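Local structure of oxidoreductase (Methanosarcina mazei, 3KA7) at residues L286-D289 / E290-G294; L42-G46 / F47-S51; I222-N226 / G227-G231; K271-G274 / T275-P278. The protein binds flavin-adenine dinucleotide and is probably an oxidoreductase of the flavin-containing amine oxidoreductase family. One frame throughout, in Å; residues are numbered along the deposited sequence.

Interaction 1: residues L286-D289 / E290-G294; sequences LAAD and EPLVG
Leu286 and Leu292 both carry CG beside the backbone N and opposite the carbonyl carbon (chi1 -51° and -59°), and both continue extended at chi2; with these torsions their CD1 methyls meet at 3.8 Å. The two side chains cross at about a right angle and touch through one methyl of each. Ala288 completes the apolar group: its CB lies 3.7 Å from Leu292 CD1 and 3.9 Å from Leu292 CG. Leu286 and Ala288, two residues apart on the strand, thus direct their side chains to the same side, and Leu292 comes back over both after the chain has turned. Ala288 CB also sits 3.3 Å from Glu290 O, which brings the backbone of the loop close to the end of the strand.

At Asp289 and Glu290 the chain leaves the strand and bends back, and their carboxylates diverge, with Asp289 OD2 and Glu290 OE2 7.0 Å apart, far enough to keep the like charges from direct contact. Glu290 CG stands between the backbone N and the carbonyl carbon (chi1 63°), and the chain extends from there to Arg361, where OE2 accepts a hydrogen bond from the backbone N. Farther on, the carboxylate of Glu312 accepts hydrogen bonds from the backbone N atoms of Leu292, Val293 and Gly294, fixing the returning loop. Thr328 and Tyr362, from the strands flanking 280-288, pack on Ala288, and Phe357 packs on Leu292. The arrangement is that of a loop folding back over the end of an inner strand of a mixed beta-sheet, its leucine packed on one sheet face.

Interaction 2: residues L42-G46 / F47-S51; sequences LSYKG and FQLSS
Strands 41-44 and 47-50 form a beta hairpin with a two-residue loop, Lys45-Gly46, closed by a type I' turn from Tyr44 to Phe47. Tyr44 N donates to Phe47 O at 2.9 Å, nearly straight (166°), while Phe47 N returns a bond to Tyr44 O. Farther down, Leu42 N binds Leu49 O at 2.8 Å; the reverse bond, Leu49 N to Leu42 O, is weak. Gly46, with positive phi, fills a turn position where a CB would press on the preceding carbonyl.

On the face shared by Leu42, Tyr44, Phe47 and Leu49, Leu49 CD1 reaches Tyr44 CB at 3.6 Å and lies oblique to the tyrosine ring. The Phe47 ring, its CG beside the backbone N (chi1 -73°), turns an edge to Tyr44 O in its plane, and its CD2 comes 3.4 Å from Lys45 O. Leu327 and Leu365 of the large mixed sheet pack against Phe47 and Leu49. With an alanine at Phe47, a gap is likely to open beside Leu327 and Leu365, and the turn carbonyls would lose their aromatic neighbour. Much of the backbone hydrogen bonding is thus met across the hairpin, while its apolar face packs on the mixed sheet.

Interaction 3: residues I222-N226 / G227-G231; sequences ILIEN and GKAAG
The hairpin of strands 219-225 and 228-234 combines a type I' turn, from Glu225 to Lys228, with a classic beta bulge in which Ala230 and Gly231 both face Leu223. Leu223 N donates to Gly231 O and Leu223 O accepts from Ala230 N, each at 2.8 Å, so one residue on the first strand is bonded to two on the second. Nearer the turn, Glu225 N reaches Lys228 O at 2.8 Å in an almost straight bond (168°).

Leu223 CB lies 3.6 Å from Gly231 O, and a CB on Gly231 would be tight against Leu223 CD1; the glycine's backbone angles also call for the absence of a side chain. The bulge turns Ala230 toward the first strand, where the extended Glu225 lies alongside it, OE2 3.4 Å from Ala230 CB. Ile224 CD1 instead comes 3.9 Å from Ala229 CA. Lys228, bent at chi2 and chi4, doubles back so that NZ donates to Ala229 O at 2.8 Å, in the carbonyl plane and on a lone pair, and also to Asp242 O.

Strand 237-240 extends the antiparallel sheet beyond 228-234, helix 250-256 packs on Ile222 through Thr253 and Leu256, and Phe391 touches Ile224.

Interaction 4: residues K271-G274 / T275-P278; sequences KMVG and TLQP
The helical backbone entering from residue 271 passes into an extended chain by Leu276, whose psi is 128°. Met272 O takes two donors from Thr275: the backbone N at 3.0 Å and the hydroxyl OG1 at 2.9 Å, the latter tilted only 15° from the carbonyl plane. Thr275 OG1 stands between its own backbone N and carbonyl carbon (chi1 78°), which folds the hydroxyl back over the preceding turn. Leu276 N makes only weak bonds, to Met272 O and Val273 O, but a water spans the break by donating to Val273 O at 2.7 Å and to Leu276 O at 2.8 Å.

Among the side chains, the selenium of Met272, modelled as selenomethionine, lies 3.9 Å from Leu276 CD1, and the same methyl approaches Val273 CA at 3.8 Å. Leu276 also meets Ala379 and Pro385 of neighbouring loops. A serine at Leu276 would probably lose this apolar cover over Met272 and open a gap toward Pro385. Such a final turn, with a threonine hydroxyl and a water adding to the bonds of its carbonyls, is typical of a helix C-terminus running into a loop, here the one before strand 280-288.

Along the chain the order is interaction 2, 3, 4 and 1, all within the flavin-containing amine oxidoreductase region. Interactions 1 and 2 are neighbours, their centres 16 Å apart: Ala287 CB on strand 280-288 touches Phe47 CZ at 3.5 Å, packing the hairpin 41-50 against the large mixed sheet. Interaction 4 lies at the end of the helix before strand 280-288 and interaction 1 at the far end of that strand, their centres 40 Å apart. Interaction 3, on the separate three-stranded sheet, is farthest from interaction 1 at 52 Å and lies 23 Å from interaction 4. The side chains of Ser50 and Ile222 come within about 6 and 9 Å of the bound FAD, so both lie near the cofactor.

Interaction 1: residues L286-D289 / E290-G294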
ATOM      1  N   LEU A 286       8.016  11.728  12.395  1.00 10.76           N
ATOM      2  CA  LEU A 286       8.249  12.633  13.524  1.00 10.82           C
ATOM      3  C   LEU A 286       8.759  11.845  14.709  1.00 11.58           C
ATOM      4  O   LEU A 286       8.268  10.756  14.991  1.00 11.40           O
ATOM      5  CB  LEU A 286       6.948  13.343  13.920  1.00 10.91           C
ATOM      6  CG  LEU A 286       6.164  14.034  12.797  1.00 10.66           C
ATOM      7  CD1 LEU A 286       4.877  14.642  13.338  1.00 11.27           C
ATOM      8  CD2 LEU A 286       7.008  15.097  12.078  1.00 10.97           C
ATOM      9  N   ALA A 287       9.758  12.396  15.394  1.00 12.31           N
ATOM     10  CA  ALA A 287      10.215  11.835  16.647  1.00 13.17           C
ATOM     11  C   ALA A 287       9.468  12.616  17.724  1.00 13.58           C
ATOM     12  O   ALA A 287       9.810  13.750  18.012  1.00 13.95           O
ATOM     13  CB  ALA A 287      11.715  12.021  16.781  1.00 13.07           C
ATOM     14  N   ALA A 288       8.415  12.034  18.280  1.00 13.86           N
ATOM     15  CA  ALA A 288       7.559  12.783  19.196  1.00 14.54           C
ATOM     16  C   ALA A 288       7.942  12.530  20.653  1.00 14.83           C
ATOM     17  O   ALA A 288       8.242  11.411  21.019  1.00 14.67           O
ATOM     18  CB  ALA A 288       6.092  12.432  18.955  1.00 14.53           C
ATOM     19  N   ASP A 289       7.909  13.582  21.474  1.00 16.05           N
ATOM     20  CA  ASP A 289       8.219  13.464  22.907  1.00 17.30           C
ATOM     21  C   ASP A 289       6.947  13.253  23.730  1.00 16.96           C
ATOM     22  O   ASP A 289       6.993  13.191  24.971  1.00 17.40           O
ATOM     23  CB  ASP A 289       8.923  14.726  23.393  1.00 17.95           C
ATOM     24  CG  ASP A 289      10.165  15.025  22.608  1.00 21.29           C
ATOM     25  OD1 ASP A 289      11.186  14.365  22.864  1.00 25.75           O
ATOM     26  OD2 ASP A 289      10.119  15.911  21.724  1.00 26.92           O
ATOM     27  N   GLU A 290       5.819  13.144  23.033  1.00 15.95           N
ATOM     28  CA  GLU A 290       4.523  12.901  23.644  1.00 15.77           C
ATOM     29  C   GLU A 290       3.625  12.318  22.556  1.00 15.99           C
ATOM     30  O   GLU A 290       3.910  12.488  21.380  1.00 15.69           O
ATOM     31  CB  GLU A 290       3.926  14.211  24.148  1.00 15.44           C
ATOM     32  CG  GLU A 290       3.649  15.236  23.043  1.00 14.78           C
ATOM     33  CD  GLU A 290       3.064  16.527  23.579  1.00 15.48           C
ATOM     34  OE1 GLU A 290       2.181  16.457  24.465  1.00 16.68           O
ATOM     35  OE2 GLU A 290       3.476  17.609  23.112  1.00 15.98           O
ATOM     36  N   PRO A 291       2.551  11.616  22.942  1.00 16.64           N
ATOM     37  CA  PRO A 291       1.632  11.110  21.922  1.00 16.24           C
ATOM     38  C   PRO A 291       1.028  12.248  21.090  1.00 16.41           C
ATOM     39  O   PRO A 291       0.674  13.298  21.630  1.00 15.68           O
ATOM     40  CB  PRO A 291       0.546  10.403  22.743  1.00 17.12           C
ATOM     41  CG  PRO A 291       1.178  10.109  24.049  1.00 17.29           C
ATOM     42  CD  PRO A 291       2.159  11.210  24.303  1.00 16.57           C
ATOM     43  N   LEU A 292       0.929  12.049  19.774  1.00 15.57           N
ATOM     44  CA  LEU A 292       0.306  13.039  18.912  1.00 15.59           C
ATOM     45  C   LEU A 292      -1.036  12.520  18.407  1.00 16.29           C
ATOM     46  O   LEU A 292      -1.990  13.288  18.293  1.00 16.70           O
ATOM     47  CB  LEU A 292       1.231  13.407  17.739  1.00 15.34           C
ATOM     48  CG  LEU A 292       2.594  13.979  18.127  1.00 15.17           C
ATOM     49  CD1 LEU A 292       3.483  14.154  16.886  1.00 13.36           C
ATOM     50  CD2 LEU A 292       2.456  15.298  18.885  1.00 14.12           C
ATOM     51  N   VAL A 293      -1.106  11.216  18.128  1.00 15.65           N
ATOM     52  CA  VAL A 293      -2.356  10.558  17.706  1.00 15.75           C
ATOM     53  C   VAL A 293      -3.083   9.947  18.895  1.00 16.13           C
ATOM     54  O   VAL A 293      -4.303  10.074  19.030  1.00 16.74           O
ATOM     55  CB  VAL A 293      -2.085   9.450  16.679  1.00 15.46           C
ATOM     56  CG1 VAL A 293      -3.376   8.701  16.309  1.00 14.85           C
ATOM     57  CG2 VAL A 293      -1.435  10.043  15.454  1.00 15.19           C
ATOM     58  N   GLY A 294      -2.326   9.260  19.740  1.00 16.32           N
ATOM     59  CA  GLY A 294      -2.854   8.753  21.010  1.00 15.76           C
ATOM     60  C   GLY A 294      -3.601   7.435  20.924  1.00 15.26           C
ATOM     61  O   GLY A 294      -4.206   6.999  21.900  1.00 15.76           O
TER

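Interaction 2: residues L42-G46 / F47-S51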
ATOM      1  N   LEU A  42      13.698   0.287   8.544  1.00 14.81           N
ATOM      2  CA  LEU A  42      14.942   1.011   8.363  1.00 16.16           C
ATOM      3  C   LEU A  42      15.328   1.566   9.721  1.00 16.37           C
ATOM      4  O   LEU A  42      14.585   2.358  10.295  1.00 16.72           O
ATOM      5  CB  LEU A  42      14.766   2.153   7.369  1.00 16.64           C
ATOM      6  CG  LEU A  42      15.745   3.313   7.565  1.00 18.76           C
ATOM      7  CD1 LEU A  42      17.144   2.877   7.187  1.00 21.37           C
ATOM      8  CD2 LEU A  42      15.322   4.526   6.751  1.00 21.11           C
ATOM      9  N   SER A  43      16.460   1.109  10.251  1.00 16.94           N
ATOM     10  CA  SER A  43      16.957   1.605  11.536  1.00 17.17           C
ATOM     11  C   SER A  43      17.484   3.027  11.344  1.00 16.89           C
ATOM     12  O   SER A  43      18.381   3.256  10.533  1.00 17.30           O
ATOM     13  CB  SER A  43      18.071   0.698  12.075  1.00 17.43           C
ATOM     14  OG  SER A  43      17.614  -0.630  12.279  1.00 19.73           O
ATOM     15  N   TYR A  44      16.923   3.984  12.076  1.00 16.19           N
ATOM     16  CA  TYR A  44      17.295   5.387  11.915  1.00 16.04           C
ATOM     17  C   TYR A  44      17.232   6.124  13.250  1.00 16.18           C
ATOM     18  O   TYR A  44      16.156   6.346  13.799  1.00 15.48           O
ATOM     19  CB  TYR A  44      16.394   6.083  10.893  1.00 15.93           C
ATOM     20  CG  TYR A  44      16.908   7.429  10.440  1.00 16.42           C
ATOM     21  CD1 TYR A  44      17.887   7.525   9.448  1.00 16.66           C
ATOM     22  CD2 TYR A  44      16.409   8.607  10.986  1.00 16.06           C
ATOM     23  CE1 TYR A  44      18.354   8.765   9.026  1.00 17.29           C
ATOM     24  CE2 TYR A  44      16.871   9.845  10.567  1.00 17.57           C
ATOM     25  CZ  TYR A  44      17.846   9.915   9.591  1.00 17.97           C
ATOM     26  OH  TYR A  44      18.307  11.144   9.177  1.00 19.55           O
ATOM     27  N   LYS A  45      18.402   6.493  13.765  1.00 15.84           N
ATOM     28  CA  LYS A  45      18.491   7.241  15.017  1.00 16.50           C
ATOM     29  C   LYS A  45      17.706   6.623  16.180  1.00 16.22           C
ATOM     30  O   LYS A  45      17.078   7.329  16.967  1.00 16.68           O
ATOM     31  CB  LYS A  45      18.099   8.703  14.782  1.00 15.71           C
ATOM     32  CG  LYS A  45      19.072   9.403  13.844  1.00 17.47           C
ATOM     33  CD  LYS A  45      18.803  10.885  13.714  1.00 18.56           C
ATOM     34  CE  LYS A  45      19.879  11.529  12.838  1.00 19.84           C
ATOM     35  NZ  LYS A  45      19.575  12.942  12.527  1.00 21.20           N
ATOM     36  N   GLY A  46      17.750   5.299  16.284  1.00 15.97           N
ATOM     37  CA  GLY A  46      17.102   4.601  17.382  1.00 16.03           C
ATOM     38  C   GLY A  46      15.641   4.276  17.120  1.00 16.04           C
ATOM     39  O   GLY A  46      14.982   3.680  17.962  1.00 16.14           O
ATOM     40  N   PHE A  47      15.145   4.673  15.948  1.00 15.44           N
ATOM     41  CA  PHE A  47      13.767   4.393  15.536  1.00 14.95           C
ATOM     42  C   PHE A  47      13.743   3.299  14.478  1.00 14.92           C
ATOM     43  O   PHE A  47      14.673   3.188  13.673  1.00 15.32           O
ATOM     44  CB  PHE A  47      13.129   5.644  14.930  1.00 14.81           C
ATOM     45  CG  PHE A  47      12.779   6.702  15.934  1.00 15.04           C
ATOM     46  CD1 PHE A  47      11.485   6.802  16.426  1.00 14.25           C
ATOM     47  CD2 PHE A  47      13.734   7.603  16.380  1.00 14.89           C
ATOM     48  CE1 PHE A  47      11.143   7.783  17.351  1.00 14.55           C
ATOM     49  CE2 PHE A  47      13.400   8.587  17.302  1.00 15.78           C
ATOM     50  CZ  PHE A  47      12.106   8.676  17.789  1.00 15.07           C
ATOM     51  N   GLN A  48      12.677   2.503  14.472  1.00 14.15           N
ATOM     52  CA  GLN A  48      12.437   1.572  13.379  1.00 13.52           C
ATOM     53  C   GLN A  48      11.499   2.238  12.375  1.00 13.01           C
ATOM     54  O   GLN A  48      10.285   2.102  12.472  1.00 12.07           O
ATOM     55  CB  GLN A  48      11.812   0.271  13.890  1.00 14.21           C
ATOM     56  CG  GLN A  48      12.770  -0.624  14.672  1.00 16.93           C
ATOM     57  CD  GLN A  48      13.951  -1.088  13.835  1.00 21.09           C
ATOM     58  OE1 GLN A  48      15.107  -0.745  14.125  1.00 24.53           O
ATOM     59  NE2 GLN A  48      13.672  -1.862  12.790  1.00 20.90           N
ATOM     60  N   LEU A  49      12.076   2.997  11.450  1.00 12.49           N
ATOM     61  CA  LEU A  49      11.303   3.577  10.360  1.00 12.15           C
ATOM     62  C   LEU A  49      11.075   2.460   9.340  1.00 12.20           C
ATOM     63  O   LEU A  49      11.331   1.289   9.622  1.00 12.10           O
ATOM     64  CB  LEU A  49      12.057   4.765   9.740  1.00 11.82           C
ATOM     65  CG  LEU A  49      12.465   5.891  10.709  1.00 11.40           C
ATOM     66  CD1 LEU A  49      13.067   7.110   9.963  1.00 11.68           C
ATOM     67  CD2 LEU A  49      11.266   6.305  11.571  1.00 10.87           C
ATOM     68  N   SER A  50      10.589   2.805   8.157  1.00 12.03           N
ATOM     69  CA  SER A  50      10.346   1.774   7.160  1.00 12.66           C
ATOM     70  C   SER A  50      10.835   2.204   5.796  1.00 12.00           C
ATOM     71  O   SER A  50      11.093   3.387   5.552  1.00 12.50           O
ATOM     72  CB  SER A  50       8.861   1.430   7.065  1.00 12.64           C
ATOM     73  OG  SER A  50       8.178   2.376   6.264  1.00 16.05           O
ATOM     74  N   SER A  51      10.968   1.222   4.915  1.00 11.23           N
ATOM     75  CA  SER A  51      11.344   1.461   3.526  1.00 12.05           C
ATOM     76  C   SER A  51      10.153   1.906   2.669  1.00 12.01           C
ATOM     77  O   SER A  51      10.281   2.097   1.456  1.00 13.11           O
ATOM     78  CB  SER A  51      11.910   0.179   2.941  1.00 11.63           C
ATOM     79  OG  SER A  51      10.983  -0.868   3.133  1.00 11.58           O
TER

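Interaction 3: residues I222-N226 / G227-G231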
ATOM      1  N   ILE A 222      15.217 -12.107 -18.335  1.00 16.30           N
ATOM      2  CA  ILE A 222      14.364 -13.285 -18.246  1.00 17.04           C
ATOM      3  C   ILE A 222      14.542 -14.083 -19.535  1.00 17.86           C
ATOM      4  O   ILE A 222      14.319 -13.563 -20.635  1.00 18.51           O
ATOM      5  CB  ILE A 222      12.876 -12.908 -18.039  1.00 16.91           C
ATOM      6  CG1 ILE A 222      12.691 -12.213 -16.686  1.00 15.93           C
ATOM      7  CG2 ILE A 222      11.985 -14.143 -18.139  1.00 16.40           C
ATOM      8  CD1 ILE A 222      11.287 -11.589 -16.482  1.00 15.33           C
ATOM      9  N   LEU A 223      14.958 -15.341 -19.403  1.00 18.60           N
ATOM     10  CA  LEU A 223      15.170 -16.181 -20.576  1.00 19.62           C
ATOM     11  C   LEU A 223      13.854 -16.780 -21.041  1.00 20.18           C
ATOM     12  O   LEU A 223      13.115 -17.364 -20.244  1.00 20.14           O
ATOM     13  CB  LEU A 223      16.152 -17.304 -20.261  1.00 19.53           C
ATOM     14  CG  LEU A 223      17.458 -16.910 -19.586  1.00 20.51           C
ATOM     15  CD1 LEU A 223      18.155 -18.168 -19.097  1.00 21.75           C
ATOM     16  CD2 LEU A 223      18.339 -16.135 -20.551  1.00 21.48           C
ATOM     17  N   ILE A 224      13.565 -16.616 -22.328  1.00 20.88           N
ATOM     18  CA  ILE A 224      12.346 -17.113 -22.928  1.00 21.66           C
ATOM     19  C   ILE A 224      12.714 -18.049 -24.072  1.00 23.24           C
ATOM     20  O   ILE A 224      13.533 -17.699 -24.924  1.00 23.12           O
ATOM     21  CB  ILE A 224      11.507 -15.970 -23.509  1.00 21.80           C
ATOM     22  CG1 ILE A 224      11.132 -14.962 -22.413  1.00 21.12           C
ATOM     23  CG2 ILE A 224      10.256 -16.517 -24.183  1.00 20.98           C
ATOM     24  CD1 ILE A 224      10.122 -15.480 -21.437  1.00 19.20           C
ATOM     25  N   GLU A 225      12.115 -19.232 -24.088  1.00 24.07           N
ATOM     26  CA  GLU A 225      12.355 -20.190 -25.163  1.00 25.67           C
ATOM     27  C   GLU A 225      11.028 -20.657 -25.730  1.00 25.63           C
ATOM     28  O   GLU A 225      10.231 -21.282 -25.029  1.00 25.94           O
ATOM     29  CB  GLU A 225      13.164 -21.373 -24.648  1.00 25.98           C
ATOM     30  CG  GLU A 225      14.568 -20.997 -24.192  1.00 29.06           C
ATOM     31  CD  GLU A 225      15.345 -22.175 -23.639  1.00 32.77           C
ATOM     32  OE1 GLU A 225      15.125 -23.318 -24.105  1.00 34.90           O
ATOM     33  OE2 GLU A 225      16.179 -21.958 -22.734  1.00 34.89           O
ATOM     34  N   ASN A 226      10.782 -20.321 -26.992  1.00 26.36           N
ATOM     35  CA  ASN A 226       9.530 -20.671 -27.656  1.00 26.36           C
ATOM     36  C   ASN A 226       8.283 -20.155 -26.940  1.00 25.85           C
ATOM     37  O   ASN A 226       7.304 -20.888 -26.766  1.00 25.91           O
ATOM     38  CB  ASN A 226       9.436 -22.191 -27.861  1.00 27.23           C
ATOM     39  CG  ASN A 226      10.408 -22.708 -28.914  1.00 29.11           C
ATOM     40  OD1 ASN A 226      11.423 -23.321 -28.585  1.00 32.68           O
ATOM     41  ND2 ASN A 226      10.095 -22.474 -30.189  1.00 31.25           N
ATOM     42  N   GLY A 227       8.320 -18.887 -26.543  1.00 24.86           N
ATOM     43  CA  GLY A 227       7.185 -18.256 -25.876  1.00 23.88           C
ATOM     44  C   GLY A 227       7.005 -18.706 -24.442  1.00 22.91           C
ATOM     45  O   GLY A 227       5.993 -18.399 -23.814  1.00 22.59           O
ATOM     46  N   LYS A 228       7.989 -19.426 -23.918  1.00 22.23           N
ATOM     47  CA  LYS A 228       7.898 -19.960 -22.562  1.00 21.83           C
ATOM     48  C   LYS A 228       9.063 -19.523 -21.665  1.00 21.24           C
ATOM     49  O   LYS A 228      10.230 -19.542 -22.070  1.00 20.54           O
ATOM     50  CB  LYS A 228       7.817 -21.491 -22.619  1.00 22.18           C
ATOM     51  CG  LYS A 228       7.794 -22.144 -21.262  1.00 24.36           C
ATOM     52  CD  LYS A 228       6.495 -21.828 -20.507  1.00 26.73           C
ATOM     53  CE  LYS A 228       6.468 -22.510 -19.145  1.00 26.03           C
ATOM     54  NZ  LYS A 228       7.697 -22.149 -18.353  1.00 23.10           N
ATOM     55  N   ALA A 229       8.753 -19.144 -20.427  1.00 20.47           N
ATOM     56  CA  ALA A 229       9.807 -18.784 -19.485  1.00 20.49           C
ATOM     57  C   ALA A 229      10.707 -19.981 -19.288  1.00 20.53           C
ATOM     58  O   ALA A 229      10.215 -21.095 -19.120  1.00 20.77           O
ATOM     59  CB  ALA A 229       9.210 -18.366 -18.149  1.00 20.35           C
ATOM     60  N   ALA A 230      12.019 -19.754 -19.273  1.00 20.09           N
ATOM     61  CA  ALA A 230      12.983 -20.852 -19.208  1.00 19.96           C
ATOM     62  C   ALA A 230      14.043 -20.624 -18.140  1.00 19.46           C
ATOM     63  O   ALA A 230      14.866 -21.498 -17.858  1.00 19.22           O
ATOM     64  CB  ALA A 230      13.636 -21.067 -20.581  1.00 20.08           C
ATOM     65  N   GLY A 231      14.025 -19.437 -17.540  1.00 18.92           N
ATOM     66  CA  GLY A 231      14.985 -19.109 -16.510  1.00 18.36           C
ATOM     67  C   GLY A 231      15.303 -17.630 -16.460  1.00 18.23           C
ATOM     68  O   GLY A 231      14.576 -16.812 -17.032  1.00 17.68           O
TER

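Interaction 4: residues K271-G274 / T275-P278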
ATOM      1  N   LYS A 271       0.782  -1.843 -25.207  1.00 19.77           N
ATOM      2  CA  LYS A 271      -0.158  -0.754 -24.979  1.00 20.02           C
ATOM      3  C   LYS A 271      -0.495  -0.671 -23.503  1.00 19.69           C
ATOM      4  O   LYS A 271      -0.529   0.413 -22.919  1.00 19.18           O
ATOM      5  CB  LYS A 271      -1.434  -0.964 -25.786  1.00 20.45           C
ATOM      6  CG  LYS A 271      -2.387   0.218 -25.704  1.00 22.55           C
ATOM      7  CD  LYS A 271      -3.592  -0.008 -26.611  1.00 25.61           C
ATOM      8  CE  LYS A 271      -4.229   1.308 -27.039  1.00 28.37           C
ATOM      9  NZ  LYS A 271      -4.791   2.075 -25.902  1.00 29.54           N
HETATM   10  N   MSE A 272      -0.725  -1.840 -22.913  1.00 19.31           N
HETATM   11  CA  MSE A 272      -1.051  -1.964 -21.501  1.00 19.11           C
HETATM   12  C   MSE A 272       0.081  -1.390 -20.641  1.00 18.24           C
HETATM   13  O   MSE A 272      -0.155  -0.569 -19.750  1.00 17.56           O
HETATM   14  CB  MSE A 272      -1.280  -3.441 -21.167  1.00 19.49           C
HETATM   15  CG  MSE A 272      -1.778  -3.701 -19.759  1.00 22.03           C
HETATM   16 SE   MSE A 272      -0.375  -3.576 -18.420  1.00 24.24          SE
HETATM   17  CE  MSE A 272      -1.355  -2.219 -17.412  1.00 26.72           C
ATOM     18  N   VAL A 273       1.303  -1.832 -20.920  1.00 17.17           N
ATOM     19  CA  VAL A 273       2.471  -1.392 -20.164  1.00 16.56           C
ATOM     20  C   VAL A 273       2.641   0.118 -20.275  1.00 16.42           C
ATOM     21  O   VAL A 273       2.972   0.787 -19.306  1.00 16.28           O
ATOM     22  CB  VAL A 273       3.754  -2.099 -20.632  1.00 16.59           C
ATOM     23  CG1 VAL A 273       4.978  -1.494 -19.954  1.00 16.09           C
ATOM     24  CG2 VAL A 273       3.657  -3.596 -20.356  1.00 16.50           C
ATOM     25  N   GLY A 274       2.402   0.654 -21.467  1.00 16.24           N
ATOM     26  CA  GLY A 274       2.464   2.099 -21.676  1.00 15.91           C
ATOM     27  C   GLY A 274       1.421   2.906 -20.899  1.00 15.77           C
ATOM     28  O   GLY A 274       1.591   4.108 -20.698  1.00 16.00           O
ATOM     29  N   THR A 275       0.343   2.267 -20.453  1.00 15.41           N
ATOM     30  CA  THR A 275      -0.692   2.981 -19.692  1.00 15.53           C
ATOM     31  C   THR A 275      -0.478   2.988 -18.169  1.00 14.55           C
ATOM     32  O   THR A 275      -1.066   3.808 -17.462  1.00 14.34           O
ATOM     33  CB  THR A 275      -2.113   2.448 -19.980  1.00 16.36           C
ATOM     34  OG1 THR A 275      -2.333   1.223 -19.265  1.00 18.54           O
ATOM     35  CG2 THR A 275      -2.318   2.238 -21.490  1.00 17.50           C
ATOM     36  N   LEU A 276       0.357   2.087 -17.670  1.00 13.74           N
ATOM     37  CA  LEU A 276       0.563   1.968 -16.219  1.00 12.73           C
ATOM     38  C   LEU A 276       1.047   3.266 -15.606  1.00 11.99           C
ATOM     39  O   LEU A 276       2.032   3.844 -16.053  1.00 11.40           O
ATOM     40  CB  LEU A 276       1.583   0.871 -15.910  1.00 13.02           C
ATOM     41  CG  LEU A 276       1.085  -0.523 -16.263  1.00 15.16           C
ATOM     42  CD1 LEU A 276       2.255  -1.500 -16.378  1.00 16.46           C
ATOM     43  CD2 LEU A 276       0.103  -0.980 -15.196  1.00 16.46           C
ATOM     44  N   GLN A 277       0.358   3.707 -14.559  1.00 10.95           N
ATOM     45  CA  GLN A 277       0.678   4.950 -13.900  1.00 10.56           C
ATOM     46  C   GLN A 277       0.892   4.731 -12.397  1.00  9.68           C
ATOM     47  O   GLN A 277      -0.052   4.394 -11.684  1.00  9.47           O
ATOM     48  CB  GLN A 277      -0.483   5.925 -14.092  1.00 11.20           C
ATOM     49  CG  GLN A 277      -0.308   7.234 -13.341  1.00 12.72           C
ATOM     50  CD  GLN A 277       0.918   8.000 -13.777  1.00 14.65           C
ATOM     51  OE1 GLN A 277       1.042   8.396 -14.945  1.00 14.88           O
ATOM     52  NE2 GLN A 277       1.838   8.226 -12.839  1.00 13.67           N
ATOM     53  N   PRO A 278       2.120   4.949 -11.916  1.00  9.37           N
ATOM     54  CA  PRO A 278       2.368   4.757 -10.498  1.00  9.17           C
ATOM     55  C   PRO A 278       1.808   5.913  -9.685  1.00  9.22           C
ATOM     56  O   PRO A 278       1.588   7.019 -10.221  1.00  9.92           O
ATOM     57  CB  PRO A 278       3.901   4.721 -10.403  1.00  9.19           C
ATOM     58  CG  PRO A 278       4.379   5.476 -11.602  1.00 10.52           C
ATOM     59  CD  PRO A 278       3.362   5.205 -12.677  1.00  8.99           C
TER
HETATM   60  O   HOH W   1       3.993   2.814 -17.794  1.00 14.71           O